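Local coordinates for phospholyase (Arthrobacter aurescens, PDB 5G4I), which uses pyridoxal 5'-phosphate to act as a phospholyase, probably on ethanolamine phosphate, although its fold is that of the class III transaminases, at residues S43-D51 with P416-I426; A338-L349 with V362-I371. All blocks are in the same frame, centred on the assembly; numbering follows the deposited sequence.

Contact 1: S43-D51 with P416-I426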
loop_
_atom_site.group_PDB
_atom_site.type_symbol
_atom_site.label_atom_id
_atom_site.label_comp_id
_atom_site.label_asym_id
_atom_site.label_seq_id
_atom_site.Cartn_x
_atom_site.Cartn_y
_atom_site.Cartn_z
ATOM N N SER A 43 14.492 20.590 -5.482
ATOM C CA SER A 43 13.842 20.705 -6.807
ATOM C C SER A 43 14.595 19.835 -7.778
ATOM O O SER A 43 15.766 19.412 -7.589
ATOM C CB SER A 43 13.781 22.122 -7.293
ATOM O OG SER A 43 15.087 22.631 -7.559
ATOM N N GLY A 44 13.910 19.479 -8.867
ATOM C CA GLY A 44 14.511 18.721 -9.974
ATOM C C GLY A 44 13.871 19.060 -11.327
ATOM O O GLY A 44 12.736 19.587 -11.385
ATOM N N SER A 45 14.575 18.745 -12.412
ATOM C CA SER A 45 14.011 18.878 -13.774
ATOM C C SER A 45 14.675 17.853 -14.663
ATOM O O SER A 45 15.901 17.884 -14.908
ATOM C CB SER A 45 14.258 20.331 -14.288
ATOM O OG SER A 45 13.661 20.373 -15.607
ATOM N N GLY A 46 13.886 16.869 -15.177
ATOM C CA GLY A 46 14.439 15.840 -16.024
ATOM C C GLY A 46 15.400 14.944 -15.283
ATOM O O GLY A 46 14.976 14.182 -14.390
ATOM N N VAL A 47 16.732 14.966 -15.651
ATOM C CA VAL A 47 17.769 14.195 -14.989
ATOM C C VAL A 47 18.554 15.038 -13.931
ATOM O O VAL A 47 19.511 14.501 -13.341
ATOM C CB VAL A 47 18.733 13.537 -15.956
ATOM C CG1 VAL A 47 18.051 12.500 -16.894
ATOM C CG2 VAL A 47 19.591 14.604 -16.750
ATOM N N TRP A 48 18.134 16.298 -13.757
ATOM C CA TRP A 48 18.935 17.201 -12.891
ATOM C C TRP A 48 18.259 17.494 -11.545
ATOM O O TRP A 48 17.007 17.635 -11.521
ATOM C CB TRP A 48 19.155 18.506 -13.656
ATOM C CG TRP A 48 19.886 18.371 -14.955
ATOM C CD1 TRP A 48 19.297 18.422 -16.202
ATOM C CD2 TRP A 48 21.285 18.032 -15.159
ATOM N NE1 TRP A 48 20.256 18.213 -17.164
ATOM C CE2 TRP A 48 21.485 17.957 -16.568
ATOM C CE3 TRP A 48 22.369 17.873 -14.310
ATOM C CZ2 TRP A 48 22.766 17.682 -17.119
ATOM C CZ3 TRP A 48 23.672 17.586 -14.899
ATOM C CH2 TRP A 48 23.819 17.500 -16.298
ATOM N N LEU A 49 19.026 17.513 -10.462
ATOM C CA LEU A 49 18.547 17.784 -9.102
ATOM C C LEU A 49 19.344 18.879 -8.425
ATOM O O LEU A 49 20.542 18.933 -8.643
ATOM C CB LEU A 49 18.623 16.536 -8.249
ATOM C CG LEU A 49 17.593 15.425 -8.565
ATOM C CD1 LEU A 49 18.089 14.053 -8.113
ATOM C CD2 LEU A 49 16.211 15.827 -7.994
ATOM N N THR A 50 18.679 19.686 -7.594
ATOM C CA THR A 50 19.312 20.825 -6.910
ATOM C C THR A 50 19.114 20.702 -5.397
ATOM O O THR A 50 17.997 20.340 -4.899
ATOM C CB THR A 50 18.705 22.147 -7.347
ATOM O OG1 THR A 50 18.864 22.299 -8.766
ATOM C CG2 THR A 50 19.430 23.330 -6.656
ATOM N N ASP A 51 20.214 20.805 -4.654
ATOM C CA ASP A 51 20.237 20.782 -3.160
ATOM C C ASP A 51 19.921 22.157 -2.534
ATOM O O ASP A 51 19.752 23.115 -3.254
ATOM C CB ASP A 51 21.476 20.030 -2.559
ATOM C CG ASP A 51 22.804 20.829 -2.557
ATOM O OD1 ASP A 51 22.662 22.055 -2.758
ATOM O OD2 ASP A 51 23.886 20.173 -2.363
ATOM N N PRO A 416 16.822 7.990 -14.332
ATOM C CA PRO A 416 15.543 8.203 -15.047
ATOM C C PRO A 416 15.671 7.783 -16.523
ATOM O O PRO A 416 16.751 7.925 -17.137
ATOM C CB PRO A 416 15.261 9.711 -14.858
ATOM C CG PRO A 416 15.998 9.996 -13.527
ATOM C CD PRO A 416 17.271 9.210 -13.586
ATOM N N LEU A 417 14.595 7.225 -17.112
ATOM C CA LEU A 417 14.656 6.683 -18.519
ATOM C C LEU A 417 14.708 7.789 -19.586
ATOM O O LEU A 417 14.774 7.487 -20.793
ATOM C CB LEU A 417 13.519 5.658 -18.787
ATOM C CG LEU A 417 14.066 4.395 -19.485
ATOM C CD1 LEU A 417 14.825 3.489 -18.561
ATOM C CD2 LEU A 417 12.932 3.597 -20.171
ATOM N N VAL A 418 14.666 9.083 -19.222
ATOM C CA VAL A 418 14.928 10.213 -20.096
ATOM C C VAL A 418 16.427 10.571 -20.165
ATOM O O VAL A 418 16.809 11.523 -20.862
ATOM C CB VAL A 418 14.062 11.435 -19.712
ATOM C CG1 VAL A 418 12.623 11.218 -19.973
ATOM C CG2 VAL A 418 14.302 11.867 -18.279
ATOM N N PHE A 419 17.314 9.814 -19.554
ATOM C CA PHE A 419 18.788 10.015 -19.595
ATOM C C PHE A 419 19.269 9.597 -20.970
ATOM O O PHE A 419 18.948 8.519 -21.538
ATOM C CB PHE A 419 19.360 9.033 -18.532
ATOM C CG PHE A 419 20.844 9.109 -18.189
ATOM C CD1 PHE A 419 21.732 8.297 -18.887
ATOM C CD2 PHE A 419 21.312 9.822 -17.083
ATOM C CE1 PHE A 419 23.066 8.178 -18.517
ATOM C CE2 PHE A 419 22.645 9.714 -16.711
ATOM C CZ PHE A 419 23.493 8.882 -17.403
ATOM N N GLY A 420 20.034 10.515 -21.584
ATOM C CA GLY A 420 20.532 10.402 -22.979
ATOM C C GLY A 420 22.073 10.296 -23.070
ATOM O O GLY A 420 22.806 10.199 -22.067
ATOM N N ARG A 421 22.602 10.314 -24.306
ATOM C CA ARG A 421 23.992 10.102 -24.590
ATOM C C ARG A 421 24.895 11.154 -23.993
ATOM O O ARG A 421 25.923 10.790 -23.391
ATOM C CB ARG A 421 24.189 9.989 -26.130
ATOM C CG ARG A 421 25.663 9.949 -26.594
ATOM C CD ARG A 421 26.255 8.652 -26.280
ATOM N N GLU A 422 24.475 12.413 -24.114
ATOM C CA GLU A 422 25.280 13.465 -23.425
ATOM C C GLU A 422 25.413 13.186 -21.914
ATOM O O GLU A 422 26.488 13.418 -21.315
ATOM C CB GLU A 422 24.731 14.809 -23.708
ATOM C CG GLU A 422 25.614 15.944 -23.194
ATOM C CD GLU A 422 25.057 17.381 -23.486
ATOM O OE1 GLU A 422 23.886 17.583 -24.030
ATOM O OE2 GLU A 422 25.828 18.311 -23.043
ATOM N N HIS A 423 24.323 12.746 -21.261
ATOM C CA HIS A 423 24.399 12.463 -19.836
ATOM C C HIS A 423 25.274 11.263 -19.509
ATOM O O HIS A 423 26.031 11.224 -18.527
ATOM C CB HIS A 423 22.959 12.220 -19.315
ATOM C CG HIS A 423 21.963 13.271 -19.661
ATOM N ND1 HIS A 423 22.088 14.639 -19.470
ATOM C CD2 HIS A 423 20.726 13.103 -20.197
ATOM C CE1 HIS A 423 20.991 15.254 -19.857
ATOM N NE2 HIS A 423 20.154 14.315 -20.321
ATOM N N ALA A 424 25.201 10.170 -20.337
ATOM C CA ALA A 424 26.040 9.029 -20.226
ATOM C C ALA A 424 27.541 9.454 -20.247
ATOM O O ALA A 424 28.372 8.933 -19.459
ATOM C CB ALA A 424 25.782 7.980 -21.305
ATOM N N ASP A 425 27.870 10.354 -21.214
ATOM C CA ASP A 425 29.289 10.750 -21.306
ATOM C C ASP A 425 29.744 11.551 -20.102
ATOM O O ASP A 425 30.879 11.365 -19.645
ATOM C CB ASP A 425 29.491 11.581 -22.594
ATOM C CG ASP A 425 29.397 10.708 -23.897
ATOM O OD1 ASP A 425 29.595 9.474 -23.866
ATOM O OD2 ASP A 425 29.207 11.368 -24.993
ATOM N N ILE A 426 28.869 12.393 -19.555
ATOM C CA ILE A 426 29.247 13.093 -18.277
ATOM C C ILE A 426 29.538 12.094 -17.150
ATOM O O ILE A 426 30.577 12.077 -16.531
ATOM C CB ILE A 426 28.204 14.150 -17.913
ATOM C CG1 ILE A 426 28.132 15.284 -18.898
ATOM C CG2 ILE A 426 28.405 14.617 -16.466
ATOM C CD1 ILE A 426 26.843 16.122 -18.865
#
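Val47 faces His423 head-on, and its methyl CG2 sits over the middle of the imidazole, 3.6 Å from the ring centroid and 14° off its normal, a well-centred CH-pi contact. The other branch, CG1, lies anti to Val47's own carbonyl carbon (chi1 -62°), which sends it toward the 416-419 turn. There it comes to 3.7 Å from Phe419 CA, at the edge of the phenyl ring and near its plane, and to 4.0 Å from Val418 CG2. This is the tight part: a branched valine suits it because its two methyls reach separate partners. Val47 can hold this place because it occupies the type II' turn, Ser45 to Trp48, that joins strands 41-45 and 48-51 into a beta hairpin; Gly46, with its positive phi, fits the turn's first corner. Opposite it, a type I turn from Pro416 to Phe419 leads through the N-cap residue Gly420 into helix 421-436. His423 also lays its CB over the centre of the Phe419 ring. An alanine in place of His423 would probably leave Val47 CG2 without its aromatic face and open a gap beside Trp48. Toward solvent the packing is looser. Trp48 meets the imidazole obliquely, its CZ2 3.9 Å from His423 ND1, a buried nitrogen with no hydrogen-bonding partner in the model. Farther out, Ile426 CD1 approaches the indole edge at CH2, 4.2 Å away, and both residues remain partly exposed.

Contact 2: A338-L349 with V362-I371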
loop_
_atom_site.group_PDB
_atom_site.type_symbol
_atom_site.label_atom_id
_atom_site.label_comp_id
_atom_site.label_asym_id
_atom_site.label_seq_id
_atom_site.Cartn_x
_atom_site.Cartn_y
_atom_site.Cartn_z
ATOM N N ALA A 338 16.820 3.438 -24.743
ATOM C CA ALA A 338 17.562 2.777 -23.642
ATOM C C ALA A 338 18.330 1.523 -24.191
ATOM O O ALA A 338 19.424 1.190 -23.713
ATOM C CB ALA A 338 16.588 2.358 -22.512
ATOM N N ASP A 339 17.731 0.762 -25.132
ATOM C CA ASP A 339 18.408 -0.375 -25.712
ATOM C C ASP A 339 19.706 0.070 -26.437
ATOM O O ASP A 339 20.807 -0.479 -26.187
ATOM C CB ASP A 339 17.482 -1.071 -26.726
ATOM C CG ASP A 339 17.986 -2.364 -27.194
ATOM O OD1 ASP A 339 18.326 -3.337 -26.470
ATOM O OD2 ASP A 339 18.078 -2.479 -28.471
ATOM N N GLN A 340 19.599 1.114 -27.291
ATOM C CA GLN A 340 20.764 1.584 -28.045
ATOM C C GLN A 340 21.834 2.209 -27.115
ATOM O O GLN A 340 23.042 1.925 -27.263
ATOM C CB GLN A 340 20.297 2.582 -29.097
ATOM C CG GLN A 340 21.444 3.139 -29.926
ATOM N N LEU A 341 21.385 3.009 -26.169
ATOM C CA LEU A 341 22.273 3.685 -25.227
ATOM C C LEU A 341 22.945 2.668 -24.297
ATOM O O LEU A 341 24.183 2.767 -24.030
ATOM C CB LEU A 341 21.579 4.811 -24.434
ATOM C CG LEU A 341 22.468 5.617 -23.478
ATOM C CD1 LEU A 341 23.653 6.257 -24.248
ATOM C CD2 LEU A 341 21.689 6.738 -22.815
ATOM N N GLY A 342 22.191 1.632 -23.871
ATOM C CA GLY A 342 22.829 0.561 -23.093
ATOM C C GLY A 342 23.961 -0.144 -23.800
ATOM O O GLY A 342 25.011 -0.534 -23.189
ATOM N N LYS A 343 23.820 -0.357 -25.099
ATOM C CA LYS A 343 24.888 -0.971 -25.901
ATOM C C LYS A 343 26.201 -0.119 -25.875
ATOM O O LYS A 343 27.315 -0.664 -25.699
ATOM C CB LYS A 343 24.451 -1.321 -27.317
ATOM C CG LYS A 343 23.462 -2.433 -27.309
ATOM C CD LYS A 343 22.800 -2.580 -28.652
ATOM C CE LYS A 343 21.809 -3.743 -28.552
ATOM N NZ LYS A 343 20.901 -3.737 -29.727
ATOM N N TYR A 344 26.032 1.174 -25.989
ATOM C CA TYR A 344 27.148 2.126 -25.961
ATOM C C TYR A 344 27.797 2.185 -24.565
ATOM O O TYR A 344 29.012 2.153 -24.404
ATOM C CB TYR A 344 26.583 3.498 -26.312
ATOM C CG TYR A 344 27.589 4.628 -26.130
ATOM C CD1 TYR A 344 28.499 4.895 -27.081
ATOM C CD2 TYR A 344 27.548 5.446 -25.042
ATOM C CE1 TYR A 344 29.391 5.980 -26.954
ATOM C CE2 TYR A 344 28.401 6.524 -24.882
ATOM C CZ TYR A 344 29.369 6.781 -25.851
ATOM O OH TYR A 344 30.262 7.856 -25.632
ATOM N N ILE A 345 26.960 2.213 -23.503
ATOM C CA ILE A 345 27.506 2.203 -22.107
ATOM C C ILE A 345 28.274 0.954 -21.820
ATOM O O ILE A 345 29.302 0.933 -21.196
ATOM C CB ILE A 345 26.302 2.374 -21.111
ATOM C CG1 ILE A 345 25.722 3.776 -21.246
ATOM C CG2 ILE A 345 26.711 2.104 -19.656
ATOM C CD1 ILE A 345 24.387 4.028 -20.497
ATOM N N ARG A 346 27.751 -0.219 -22.270
ATOM C CA ARG A 346 28.468 -1.485 -22.056
ATOM C C ARG A 346 29.851 -1.504 -22.681
ATOM O O ARG A 346 30.837 -1.901 -22.029
ATOM C CB ARG A 346 27.641 -2.677 -22.604
ATOM C CG ARG A 346 28.383 -3.992 -22.631
ATOM C CD ARG A 346 27.316 -5.053 -22.307
ATOM N NE ARG A 346 28.002 -5.978 -21.509
ATOM C CZ ARG A 346 27.906 -6.397 -20.237
ATOM N NH1 ARG A 346 26.828 -6.459 -19.356
ATOM N NH2 ARG A 346 28.995 -7.060 -19.933
ATOM N N LYS A 347 29.958 -1.022 -23.935
ATOM C CA LYS A 347 31.291 -0.909 -24.589
ATOM C C LYS A 347 32.231 -0.015 -23.786
ATOM O O LYS A 347 33.411 -0.399 -23.556
ATOM C CB LYS A 347 31.122 -0.440 -26.033
ATOM C CG LYS A 347 30.463 -1.520 -26.894
ATOM N N ARG A 348 31.731 1.109 -23.336
ATOM C CA ARG A 348 32.596 1.995 -22.528
ATOM C C ARG A 348 33.027 1.366 -21.222
ATOM O O ARG A 348 34.220 1.489 -20.789
ATOM C CB ARG A 348 31.961 3.331 -22.231
ATOM C CG ARG A 348 32.822 4.230 -21.355
ATOM C CD ARG A 348 33.949 4.890 -22.134
ATOM N NE ARG A 348 33.173 5.972 -22.688
ATOM C CZ ARG A 348 33.128 7.227 -22.212
ATOM N NH1 ARG A 348 33.963 7.651 -21.277
ATOM N NH2 ARG A 348 32.251 7.994 -22.707
ATOM N N LEU A 349 32.085 0.725 -20.479
ATOM C CA LEU A 349 32.432 0.071 -19.221
ATOM C C LEU A 349 33.403 -1.136 -19.463
ATOM O O LEU A 349 34.237 -1.358 -18.597
ATOM C CB LEU A 349 31.135 -0.405 -18.480
ATOM C CG LEU A 349 30.254 0.670 -17.925
ATOM C CD1 LEU A 349 28.968 0.071 -17.377
ATOM C CD2 LEU A 349 30.948 1.426 -16.770
ATOM N N VAL A 362 31.754 -6.300 -15.897
ATOM C CA VAL A 362 30.688 -5.380 -16.329
ATOM C C VAL A 362 29.343 -6.154 -16.268
ATOM O O VAL A 362 29.265 -7.260 -16.776
ATOM C CB VAL A 362 30.952 -4.890 -17.767
ATOM C CG1 VAL A 362 29.834 -3.946 -18.229
ATOM C CG2 VAL A 362 32.273 -4.124 -17.706
ATOM N N ARG A 363 28.304 -5.524 -15.730
ATOM C CA ARG A 363 27.051 -6.212 -15.433
ATOM C C ARG A 363 25.856 -5.367 -15.922
ATOM O O ARG A 363 25.863 -4.142 -15.938
ATOM C CB ARG A 363 26.981 -6.451 -13.934
ATOM C CG ARG A 363 28.102 -7.365 -13.383
ATOM C CD ARG A 363 28.210 -7.267 -11.868
ATOM N NE ARG A 363 29.250 -8.189 -11.334
ATOM C CZ ARG A 363 29.077 -9.482 -11.170
ATOM N NH1 ARG A 363 27.936 -10.052 -11.394
ATOM N NH2 ARG A 363 30.149 -10.228 -10.847
ATOM N N GLY A 364 24.800 -6.087 -16.239
ATOM C CA GLY A 364 23.450 -5.447 -16.536
ATOM C C GLY A 364 23.179 -5.275 -18.016
ATOM O O GLY A 364 23.906 -5.765 -18.943
ATOM N N ARG A 365 22.092 -4.525 -18.366
ATOM C CA ARG A 365 21.872 -4.102 -19.784
ATOM C C ARG A 365 20.879 -2.923 -19.782
ATOM O O ARG A 365 20.304 -2.614 -18.713
ATOM C CB ARG A 365 21.344 -5.178 -20.773
ATOM C CG ARG A 365 20.047 -5.738 -20.215
ATOM C CD ARG A 365 19.416 -6.614 -21.249
ATOM N NE ARG A 365 20.084 -7.906 -21.287
ATOM C CZ ARG A 365 19.692 -8.944 -22.025
ATOM N NH1 ARG A 365 18.662 -8.888 -22.853
ATOM N NH2 ARG A 365 20.391 -10.111 -21.902
ATOM N N GLY A 366 20.729 -2.289 -20.891
ATOM C CA GLY A 366 19.826 -1.197 -21.036
ATOM C C GLY A 366 20.288 -0.084 -20.131
ATOM O O GLY A 366 21.478 0.306 -20.175
ATOM N N LEU A 367 19.412 0.452 -19.308
ATOM C CA LEU A 367 19.797 1.554 -18.370
ATOM C C LEU A 367 19.864 1.043 -16.900
ATOM O O LEU A 367 19.658 1.823 -15.951
ATOM C CB LEU A 367 18.952 2.821 -18.543
ATOM C CG LEU A 367 19.166 3.570 -19.832
ATOM C CD1 LEU A 367 18.279 4.756 -19.959
ATOM C CD2 LEU A 367 20.645 4.045 -19.891
ATOM N N PHE A 368 20.217 -0.227 -16.694
ATOM C CA PHE A 368 20.559 -0.768 -15.350
ATOM C C PHE A 368 21.915 -1.439 -15.495
ATOM O O PHE A 368 22.042 -2.565 -15.976
ATOM C CB PHE A 368 19.470 -1.707 -14.780
ATOM C CG PHE A 368 19.448 -1.818 -13.301
ATOM C CD1 PHE A 368 20.628 -1.801 -12.519
ATOM C CD2 PHE A 368 18.235 -1.903 -12.604
ATOM C CE1 PHE A 368 20.586 -1.961 -11.109
ATOM C CE2 PHE A 368 18.246 -2.057 -11.238
ATOM C CZ PHE A 368 19.403 -2.025 -10.473
ATOM N N PHE A 369 22.968 -0.710 -15.083
ATOM C CA PHE A 369 24.373 -1.218 -15.268
ATOM C C PHE A 369 25.108 -1.166 -13.970
ATOM O O PHE A 369 24.831 -0.404 -13.031
ATOM C CB PHE A 369 25.200 -0.454 -16.371
ATOM C CG PHE A 369 25.123 -1.053 -17.767
ATOM C CD1 PHE A 369 25.974 -2.073 -18.179
ATOM C CD2 PHE A 369 24.190 -0.549 -18.690
ATOM C CE1 PHE A 369 25.879 -2.626 -19.369
ATOM C CE2 PHE A 369 24.109 -1.120 -19.985
ATOM C CZ PHE A 369 24.945 -2.061 -20.309
ATOM N N GLY A 370 26.142 -2.005 -13.890
ATOM C CA GLY A 370 27.046 -1.998 -12.747
ATOM C C GLY A 370 28.419 -2.581 -13.073
ATOM O O GLY A 370 28.642 -3.190 -14.091
ATOM N N ILE A 371 29.334 -2.339 -12.137
ATOM C CA ILE A 371 30.695 -2.967 -12.170
ATOM C C ILE A 371 31.082 -3.375 -10.722
ATOM O O ILE A 371 30.851 -2.623 -9.778
ATOM C CB ILE A 371 31.765 -1.972 -12.756
ATOM C CG1 ILE A 371 31.684 -0.559 -12.153
ATOM C CG2 ILE A 371 31.651 -1.972 -14.280
ATOM C CD1 ILE A 371 32.894 0.351 -12.494
HETATM O O HOH W 1 21.423 -2.392 -23.952
#
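Arg346 starts out with CG anti to its backbone nitrogen (chi1 171°), then bends at chi2 and chi3, which brings its guanidinium back over strand 362-365. NH1 donates to Gly364 O at 3.0 Å, with the acceptor in the guanidinium plane and the N-H...O angle at 143°. NH2 reaches Val362 O at 3.2 Å, a somewhat straighter bond, though it arrives from above that carbonyl's plane. Val362 CG1 packs over one guanidinium face. An arginine suits this place because its long chain lets one flat group bond two strand carbonyls. NE has a further long, weak ion pair with Glu350. The aliphatic start of Arg346 crosses Phe369 at about a right angle, CB to CZ 3.6 Å. Phe369 is modelled in two conformers; in the one described here, Ile345 CG2 covers one ring face, 4.1 Å from the centroid, and the backbone of Gly364 and Arg365 lies over the other. Leu349 CB packs on Val362 CG1 (3.8 Å) at the far end of the helix segment, while near the turn Leu367 lies against Ala338, Leu341 and Ile345, its CD2 3.8 Å from Ile345 CD1. One turn of helix before Arg346, Gly342 brings the helix against the hairpin turn, its CA 3.2 Å from Gly366 O; any side chain there would collide with this oxygen, which is buried without a hydrogen-bonding partner. A water links Asp339 O to Gly366 N. The whole is a helix laid along a two-stranded antiparallel hairpin, closed by a type II' turn, in the smaller C-terminal part of a fold type I pyridoxal-phosphate enzyme.

How the contacts relate
The segments follow the chain as 43-51, 338-349, 362-371 and 416-426, so contact 2 falls within the long span that contact 1 brings together. Their centres are 16 Å apart. Both reach one seven-stranded mixed sheet, contact 1 through strands 41-45 and 48-51, contact 2 through 368-373 and 359-365; 41-45 and 359-365 are outermost within this chain. Helices 334-355 and 421-436 join them directly: Asp425 OD1 probably hydrogen-bonds Tyr344 OH at 2.5 Å, and just before the latter helix Phe419 O packs on Leu341 CD2. The N-terminal strands between 41 and 59 are built into a unit otherwise made largely from the C-terminal third of the chain, separate from the second sheet, near which lies the cofactor-pocket residue Lys281.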